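PDB 2HJN: DBF2 kinase activator protein MOB1 from Saccharomyces cerevisiae, which binds and activates the protein kinase Dbf2, allowing its phosphorylation by Cdc15 in late anaphase within the mitotic exit network. Local coordinates for residues D85-N88 with Q89-L93; M92-G95 with S96-E99; R176-R179 with V180-I184. All blocks are in the same frame, centred on the assembly; numbering follows the deposited sequence.

Contact 1: residues D85-N88 with Q89-L93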
loop_
_atom_site.group_PDB
_atom_site.type_symbol
_atom_site.label_atom_id
_atom_site.label_comp_id
_atom_site.label_asym_id
_atom_site.label_seq_id
_atom_site.Cartn_x
_atom_site.Cartn_y
_atom_site.Cartn_z
ATOM N N ASP A 85 -15.191 -4.241 -0.429
ATOM C CA ASP A 85 -13.867 -4.792 -0.077
ATOM C C ASP A 85 -12.916 -4.893 -1.285
ATOM O O ASP A 85 -11.730 -4.628 -1.134
ATOM C CB ASP A 85 -13.979 -6.189 0.529
ATOM C CG ASP A 85 -14.648 -6.199 1.927
ATOM O OD1 ASP A 85 -14.751 -5.112 2.594
ATOM O OD2 ASP A 85 -15.053 -7.323 2.351
ATOM N N PHE A 86 -13.399 -5.291 -2.459
ATOM C CA PHE A 86 -12.495 -5.387 -3.626
ATOM C C PHE A 86 -12.003 -4.026 -4.127
ATOM O O PHE A 86 -10.836 -3.841 -4.530
ATOM C CB PHE A 86 -13.154 -6.152 -4.770
ATOM C CG PHE A 86 -13.312 -7.634 -4.490
ATOM C CD1 PHE A 86 -12.350 -8.320 -3.778
ATOM C CD2 PHE A 86 -14.432 -8.318 -4.940
ATOM C CE1 PHE A 86 -12.504 -9.698 -3.495
ATOM C CE2 PHE A 86 -14.593 -9.702 -4.677
ATOM C CZ PHE A 86 -13.644 -10.386 -3.944
ATOM N N TYR A 87 -12.909 -3.070 -4.052
ATOM C CA TYR A 87 -12.590 -1.665 -4.380
ATOM C C TYR A 87 -11.455 -1.200 -3.443
ATOM O O TYR A 87 -10.483 -0.552 -3.852
ATOM C CB TYR A 87 -13.831 -0.765 -4.185
ATOM C CG TYR A 87 -13.429 0.701 -4.080
ATOM C CD1 TYR A 87 -13.422 1.498 -5.224
ATOM C CD2 TYR A 87 -13.001 1.272 -2.862
ATOM C CE1 TYR A 87 -13.052 2.834 -5.178
ATOM C CE2 TYR A 87 -12.585 2.614 -2.816
ATOM C CZ TYR A 87 -12.614 3.376 -3.997
ATOM O OH TYR A 87 -12.198 4.674 -4.072
ATOM N N ASN A 88 -11.579 -1.537 -2.168
ATOM C CA ASN A 88 -10.588 -1.068 -1.203
ATOM C C ASN A 88 -9.188 -1.712 -1.394
ATOM O O ASN A 88 -8.169 -1.040 -1.219
ATOM C CB ASN A 88 -11.110 -1.239 0.280
ATOM C CG ASN A 88 -12.025 -0.099 0.766
ATOM O OD1 ASN A 88 -11.976 1.023 0.290
ATOM N ND2 ASN A 88 -12.827 -0.396 1.812
ATOM N N GLN A 89 -9.132 -2.997 -1.758
ATOM C CA GLN A 89 -7.847 -3.643 -2.113
ATOM C C GLN A 89 -7.209 -2.983 -3.357
ATOM O O GLN A 89 -5.970 -2.767 -3.417
ATOM C CB GLN A 89 -8.060 -5.178 -2.312
ATOM C CG GLN A 89 -8.510 -5.881 -0.985
ATOM C CD GLN A 89 -8.877 -7.329 -1.161
ATOM O OE1 GLN A 89 -8.368 -7.991 -2.069
ATOM N NE2 GLN A 89 -9.772 -7.852 -0.281
ATOM N N ILE A 90 -8.033 -2.620 -4.347
ATOM C CA ILE A 90 -7.508 -2.029 -5.636
ATOM C C ILE A 90 -7.037 -0.583 -5.367
ATOM O O ILE A 90 -5.976 -0.169 -5.808
ATOM C CB ILE A 90 -8.575 -2.078 -6.747
ATOM C CG1 ILE A 90 -8.783 -3.502 -7.242
ATOM C CG2 ILE A 90 -8.170 -1.203 -7.933
ATOM C CD1 ILE A 90 -10.180 -3.678 -8.016
ATOM N N ASN A 91 -7.811 0.144 -4.566
ATOM C CA ASN A 91 -7.402 1.441 -4.035
ATOM C C ASN A 91 -6.036 1.404 -3.309
ATOM O O ASN A 91 -5.168 2.263 -3.583
ATOM C CB ASN A 91 -8.484 2.019 -3.071
ATOM C CG ASN A 91 -8.163 3.426 -2.647
ATOM O OD1 ASN A 91 -8.116 4.351 -3.493
ATOM N ND2 ASN A 91 -7.912 3.624 -1.343
HETATM N N MSE A 92 -5.838 0.420 -2.421
HETATM C CA MSE A 92 -4.559 0.279 -1.701
HETATM C C MSE A 92 -3.420 -0.080 -2.662
HETATM O O MSE A 92 -2.318 0.505 -2.588
HETATM C CB MSE A 92 -4.682 -0.739 -0.535
HETATM C CG MSE A 92 -3.312 -1.050 0.186
HETATM SE SE MSE A 92 -2.248 -2.385 -0.788
HETATM C CE MSE A 92 -3.482 -3.849 -0.426
ATOM N N LEU A 93 -3.694 -0.973 -3.608
ATOM C CA LEU A 93 -2.679 -1.390 -4.592
ATOM C C LEU A 93 -2.319 -0.275 -5.605
ATOM O O LEU A 93 -1.148 -0.038 -5.869
ATOM C CB LEU A 93 -3.110 -2.680 -5.282
ATOM C CG LEU A 93 -3.074 -3.970 -4.418
ATOM C CD1 LEU A 93 -3.951 -5.015 -5.086
ATOM C CD2 LEU A 93 -1.653 -4.539 -4.182
HETATM O O HOH W 1 -7.999 1.182 0.616
#
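Tyr87 and Asn91 stand side by side, one helical turn apart, on helix 75-97, a long helix of the Mob1/phocein fold that is largely buried at this point. Their side chains point the same way, and the phenol ring and the amide are only 6° apart in plane. The first torsion of Tyr87 sets its ring anti to the backbone N (chi1 162°) and Asn91 does the same with its amide, which sends the two polar ends out together. Tyr87 OH and Asn91 OD1 remain 4.1 Å apart, and each is satisfied elsewhere: the hydroxyl by Ser29 O and Arg141 NH2, the amide oxygen by Tyr26 OH and Ser29 N. An N-terminal segment of the chain is thereby fastened along this face, where Asn88 ND2 is also hydrogen-bonded to Gln31 O.

The backbone is held by successive i to i+4 hydrogen bonds. Of these, Asn91 N to Tyr87 O is short, at 2.9 Å, and nearly straight, with an N-H...O angle of 170°. Asn88 O serves two donors, Met92 N at 3.0 Å and a water at 2.9 Å. That water in turn accepts from Asn91 ND2, bridging a main-chain carbonyl to the amide one turn on.

On another side, Gln89 runs back along the helix, its CG 3.5 Å from Asp85 O, and its extended chain carries the amide to the edge of the Phe86 ring. Gln89 OE1 is hydrogen-bonded to Ser204 OG of helix 198-214, while Phe86 meets His207, Phe208 and Phe211 of that helix edge-to-face. Ile90 packs its CG1 against Phe86 O at 3.4 Å.

Contact 2: residues M92-G95 with S96-E99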
loop_
_atom_site.group_PDB
_atom_site.type_symbol
_atom_site.label_atom_id
_atom_site.label_comp_id
_atom_site.label_asym_id
_atom_site.label_seq_id
_atom_site.Cartn_x
_atom_site.Cartn_y
_atom_site.Cartn_z
HETATM N N MSE A 92 -5.838 0.420 -2.421
HETATM C CA MSE A 92 -4.559 0.279 -1.701
HETATM C C MSE A 92 -3.420 -0.080 -2.662
HETATM O O MSE A 92 -2.318 0.505 -2.588
HETATM C CB MSE A 92 -4.682 -0.739 -0.535
HETATM C CG MSE A 92 -3.312 -1.050 0.186
HETATM SE SE MSE A 92 -2.248 -2.385 -0.788
HETATM C CE MSE A 92 -3.482 -3.849 -0.426
ATOM N N LEU A 93 -3.694 -0.973 -3.608
ATOM C CA LEU A 93 -2.679 -1.390 -4.592
ATOM C C LEU A 93 -2.319 -0.275 -5.605
ATOM O O LEU A 93 -1.148 -0.038 -5.869
ATOM C CB LEU A 93 -3.110 -2.680 -5.282
ATOM C CG LEU A 93 -3.074 -3.970 -4.418
ATOM C CD1 LEU A 93 -3.951 -5.015 -5.086
ATOM C CD2 LEU A 93 -1.653 -4.539 -4.182
ATOM N N TYR A 94 -3.307 0.454 -6.133
ATOM C CA TYR A 94 -2.979 1.618 -7.028
ATOM C C TYR A 94 -2.278 2.712 -6.291
ATOM O O TYR A 94 -1.327 3.334 -6.787
ATOM C CB TYR A 94 -4.213 2.136 -7.798
ATOM C CG TYR A 94 -3.912 2.438 -9.240
ATOM C CD1 TYR A 94 -4.202 1.512 -10.234
ATOM C CD2 TYR A 94 -3.307 3.630 -9.618
ATOM C CE1 TYR A 94 -3.895 1.767 -11.566
ATOM C CE2 TYR A 94 -3.004 3.916 -10.987
ATOM C CZ TYR A 94 -3.302 2.974 -11.938
ATOM O OH TYR A 94 -3.035 3.218 -13.255
ATOM N N GLY A 95 -2.685 2.913 -5.071
ATOM C CA GLY A 95 -2.087 3.912 -4.216
ATOM C C GLY A 95 -0.628 3.659 -3.969
ATOM O O GLY A 95 0.120 4.593 -3.794
ATOM N N SER A 96 -0.217 2.398 -3.892
ATOM C CA SER A 96 1.190 2.080 -3.644
ATOM C C SER A 96 2.125 2.489 -4.802
ATOM O O SER A 96 3.311 2.825 -4.599
ATOM C CB SER A 96 1.362 0.582 -3.301
ATOM O OG SER A 96 1.319 -0.225 -4.466
ATOM N N ILE A 97 1.587 2.488 -6.017
ATOM C CA ILE A 97 2.413 2.776 -7.195
ATOM C C ILE A 97 2.021 4.060 -7.944
ATOM O O ILE A 97 2.535 4.321 -9.045
ATOM C CB ILE A 97 2.526 1.546 -8.152
ATOM C CG1 ILE A 97 1.145 0.947 -8.493
ATOM C CG2 ILE A 97 3.383 0.493 -7.504
ATOM C CD1 ILE A 97 0.448 1.569 -9.673
ATOM N N THR A 98 1.122 4.841 -7.341
ATOM C CA THR A 98 0.479 5.956 -8.064
ATOM C C THR A 98 1.453 7.007 -8.657
ATOM O O THR A 98 1.175 7.625 -9.739
ATOM C CB THR A 98 -0.554 6.687 -7.164
ATOM O OG1 THR A 98 -1.228 7.659 -7.956
ATOM C CG2 THR A 98 0.136 7.430 -5.972
ATOM N N GLU A 99 2.573 7.218 -7.972
ATOM C CA GLU A 99 3.576 8.168 -8.481
ATOM C C GLU A 99 4.282 7.686 -9.744
ATOM O O GLU A 99 4.957 8.473 -10.379
ATOM C CB GLU A 99 4.629 8.552 -7.421
ATOM C CG GLU A 99 4.125 9.367 -6.244
ATOM C CD GLU A 99 5.271 9.716 -5.256
ATOM O OE1 GLU A 99 6.199 10.449 -5.625
ATOM O OE2 GLU A 99 5.259 9.224 -4.130
#
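This is a helix C-terminal contact: the last turn of helix 75-97 gives way to a short 3-10 segment at 98-99, beside the zinc site of the Mob fold. The Ser96 hydroxyl turns back onto the preceding turn and donates to Leu93 O, with OG 2.8 Å from that oxygen. A chi1 of 78° places OG between the backbone N and the carbonyl carbon, where it can reach a carbonyl three residues back. The main-chain bonds nearby are poorer: Ser96 N makes weak ones to both Met92 O and Leu93 O. Ile97 N donates to Tyr94 O at 3.1 Å, from above the carbonyl plane and 60° out of it. The tightening to i to i+3 bonding agrees with a helix that is ending.

Thr98 CG2 lies 3.6 Å from Gly95 O, while its OG1 bonds to Tyr26 O of the N-terminal segment. Ser96 packs on Met92, a selenomethionine here, of the second subunit, and Glu99 OE2 bonds to His30 N of that subunit, so the helix end also belongs to the homodimer interface.

Tyr94 touches the zinc ligands Cys101 and His183. One face of its ring is covered by Ile97, whose CD1 sits over the ring centre, 4.2 Å above the plane.

Contact 3: residues R176-R179 with V180-I184. With ZN (zinc ion), chain B; SO4 (sulfate ion), chain C.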
loop_
_atom_site.group_PDB
_atom_site.type_symbol
_atom_site.label_atom_id
_atom_site.label_comp_id
_atom_site.label_asym_id
_atom_site.label_seq_id
_atom_site.Cartn_x
_atom_site.Cartn_y
_atom_site.Cartn_z
ATOM N N ARG A 176 -15.553 -3.237 -14.633
ATOM C CA ARG A 176 -14.640 -2.070 -14.591
ATOM C C ARG A 176 -13.414 -2.207 -13.650
ATOM O O ARG A 176 -12.272 -1.877 -14.039
ATOM C CB ARG A 176 -15.467 -0.824 -14.308
ATOM C CG ARG A 176 -16.531 -0.627 -15.426
ATOM C CD ARG A 176 -17.433 0.579 -15.179
ATOM N NE ARG A 176 -18.612 0.567 -16.031
ATOM C CZ ARG A 176 -19.416 1.617 -16.214
ATOM N NH1 ARG A 176 -19.162 2.792 -15.612
ATOM N NH2 ARG A 176 -20.491 1.487 -16.988
ATOM N N LEU A 177 -13.618 -2.697 -12.422
ATOM C CA LEU A 177 -12.492 -2.874 -11.504
ATOM C C LEU A 177 -11.437 -3.824 -12.084
ATOM O O LEU A 177 -10.232 -3.607 -11.897
ATOM C CB LEU A 177 -13.000 -3.363 -10.135
ATOM C CG LEU A 177 -13.819 -2.353 -9.304
ATOM C CD1 LEU A 177 -14.297 -2.964 -7.954
ATOM C CD2 LEU A 177 -13.087 -1.019 -9.066
ATOM N N PHE A 178 -11.876 -4.854 -12.814
ATOM C CA PHE A 178 -10.918 -5.765 -13.514
ATOM C C PHE A 178 -9.941 -5.035 -14.407
ATOM O O PHE A 178 -8.783 -5.363 -14.368
ATOM C CB PHE A 178 -11.609 -6.909 -14.312
ATOM C CG PHE A 178 -10.624 -7.959 -14.860
ATOM C CD1 PHE A 178 -10.440 -9.182 -14.206
ATOM C CD2 PHE A 178 -9.917 -7.716 -16.045
ATOM C CE1 PHE A 178 -9.539 -10.128 -14.692
ATOM C CE2 PHE A 178 -8.964 -8.655 -16.539
ATOM C CZ PHE A 178 -8.786 -9.848 -15.860
ATOM N N ARG A 179 -10.409 -4.068 -15.219
ATOM C CA ARG A 179 -9.538 -3.252 -16.091
ATOM C C ARG A 179 -8.385 -2.557 -15.312
ATOM O O ARG A 179 -7.335 -2.296 -15.887
ATOM C CB ARG A 179 -10.373 -2.161 -16.821
ATOM C CG ARG A 179 -11.435 -2.791 -17.792
ATOM C CD ARG A 179 -12.457 -1.879 -18.447
ATOM N NE ARG A 179 -13.445 -2.763 -19.064
ATOM C CZ ARG A 179 -14.728 -2.496 -19.243
ATOM N NH1 ARG A 179 -15.221 -1.337 -18.874
ATOM N NH2 ARG A 179 -15.521 -3.413 -19.822
ATOM N N VAL A 180 -8.620 -2.221 -14.033
ATOM C CA VAL A 180 -7.563 -1.607 -13.166
ATOM C C VAL A 180 -6.508 -2.653 -12.845
ATOM O O VAL A 180 -5.304 -2.374 -12.947
ATOM C CB VAL A 180 -8.143 -1.000 -11.862
ATOM C CG1 VAL A 180 -7.015 -0.325 -11.055
ATOM C CG2 VAL A 180 -9.293 0.034 -12.197
ATOM N N TYR A 181 -6.932 -3.861 -12.483
ATOM C CA TYR A 181 -5.948 -4.963 -12.298
ATOM C C TYR A 181 -5.147 -5.183 -13.578
ATOM O O TYR A 181 -3.918 -5.388 -13.514
ATOM C CB TYR A 181 -6.631 -6.307 -11.951
ATOM C CG TYR A 181 -6.987 -6.512 -10.495
ATOM C CD1 TYR A 181 -6.005 -6.616 -9.514
ATOM C CD2 TYR A 181 -8.326 -6.646 -10.114
ATOM C CE1 TYR A 181 -6.371 -6.834 -8.177
ATOM C CE2 TYR A 181 -8.684 -6.857 -8.821
ATOM C CZ TYR A 181 -7.708 -6.957 -7.855
ATOM O OH TYR A 181 -8.126 -7.202 -6.596
ATOM N N ALA A 182 -5.830 -5.116 -14.724
ATOM C CA ALA A 182 -5.139 -5.369 -16.008
ATOM C C ALA A 182 -4.026 -4.339 -16.261
ATOM O O ALA A 182 -2.911 -4.689 -16.715
ATOM C CB ALA A 182 -6.132 -5.431 -17.203
ATOM N N HIS A 183 -4.315 -3.063 -16.005
ATOM C CA HIS A 183 -3.276 -2.022 -16.191
ATOM C C HIS A 183 -2.065 -2.228 -15.242
ATOM O O HIS A 183 -0.900 -2.021 -15.640
ATOM C CB HIS A 183 -3.864 -0.601 -16.032
ATOM C CG HIS A 183 -2.873 0.475 -16.348
ATOM N ND1 HIS A 183 -2.352 0.660 -17.613
ATOM C CD2 HIS A 183 -2.192 1.315 -15.530
ATOM C CE1 HIS A 183 -1.421 1.597 -17.567
ATOM N NE2 HIS A 183 -1.303 2.008 -16.312
ATOM N N ILE A 184 -2.343 -2.575 -13.978
ATOM C CA ILE A 184 -1.283 -2.776 -12.975
ATOM C C ILE A 184 -0.322 -3.874 -13.403
ATOM O O ILE A 184 0.887 -3.685 -13.400
ATOM C CB ILE A 184 -1.841 -3.091 -11.495
ATOM C CG1 ILE A 184 -2.525 -1.883 -10.864
ATOM C CG2 ILE A 184 -0.704 -3.418 -10.486
ATOM C CD1 ILE A 184 -3.434 -2.252 -9.696
HETATM ZN ZN ZN B . 0.145 3.472 -15.734
HETATM S S SO4 C . -19.098 -1.555 -19.325
HETATM O O1 SO4 C . -19.856 -2.159 -18.224
HETATM O O2 SO4 C . -18.487 -2.671 -20.068
HETATM O O3 SO4 C . -19.909 -0.665 -20.139
HETATM O O4 SO4 C . -18.024 -0.678 -18.897
#
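Arg179 and His183, one turn apart on helix 165-187 of the Mob fold, are joined by a backbone hydrogen bond from His183 N to Arg179 O, 3.1 Å long, while their side chains part, one to a sulfate and the other to the zinc ion. Among the other backbone bonds, Ala182 N donates to Phe178 O, and Leu177 O accepts two weak bonds, from Val180 N and Tyr181 N.

Anion binding occupies one end. Arg179 presents the edge of its guanidinium to the sulfate as a fork: NH1 donates to O4 at 2.9 Å and NH2 to O2 at 3.1 Å, both nearly straight. Arg176 adds a weak bond from NE to O4, 3.2 Å long. Both chains are extended from CG to NE, bringing the two groups to the same anion. Arg175 NH2 is a further donor to the sulfate, and Arg176 also makes a cation-pi contact with Trp142.

Metal binding occupies the other end. His183 NE2 coordinates the zinc ion at 2.1 Å, and Cys101, Cys106 and His188 complete the site. With its CG anti to the backbone N (chi1 -174°), the imidazole swings off the helix toward the metal; ND1 is hydrogen-bonded to Ile110 O, which helps fix the ring's rotation.

Apolar and ring contacts are few. Ala182 CB touches Phe178 CE2 at 4.3 Å, and the edge of the Tyr181 ring meets Phe178 CA; the polar end of that ring, OH, is hydrogen-bonded to Ser204 OG.

The sulfate probably came from the crystallisation liquor, yet the three arginines gathered round it are consistent with a basic site that can hold an anion, possibly a phosphate group. Within two turns, one helix thus carries both these arginines and a ligand of the zinc site.

Overall arrangement
After strand 4-6 and helix 49-58, the chain reaches helix 75-97, where contact 2 begins on the stretch where contact 1 ends, the two overlapping at Met92 and Leu93, with centres 10 Å apart. Contact 3 follows in series, on helix 165-187. All three are local, so none closes a long loop and none crosses another; the tie between the two helices is made by side chains. Ile90 of contact 1 packs on Leu177, Val180 and Tyr181 of contact 3, with its CG2 3.4 Å from Val180 CG1. Farther along, Tyr94 of contact 2 packs on Val180 and Ile184. Contacts 1 and 2 also touch the second subunit, whereas contact 3 does not.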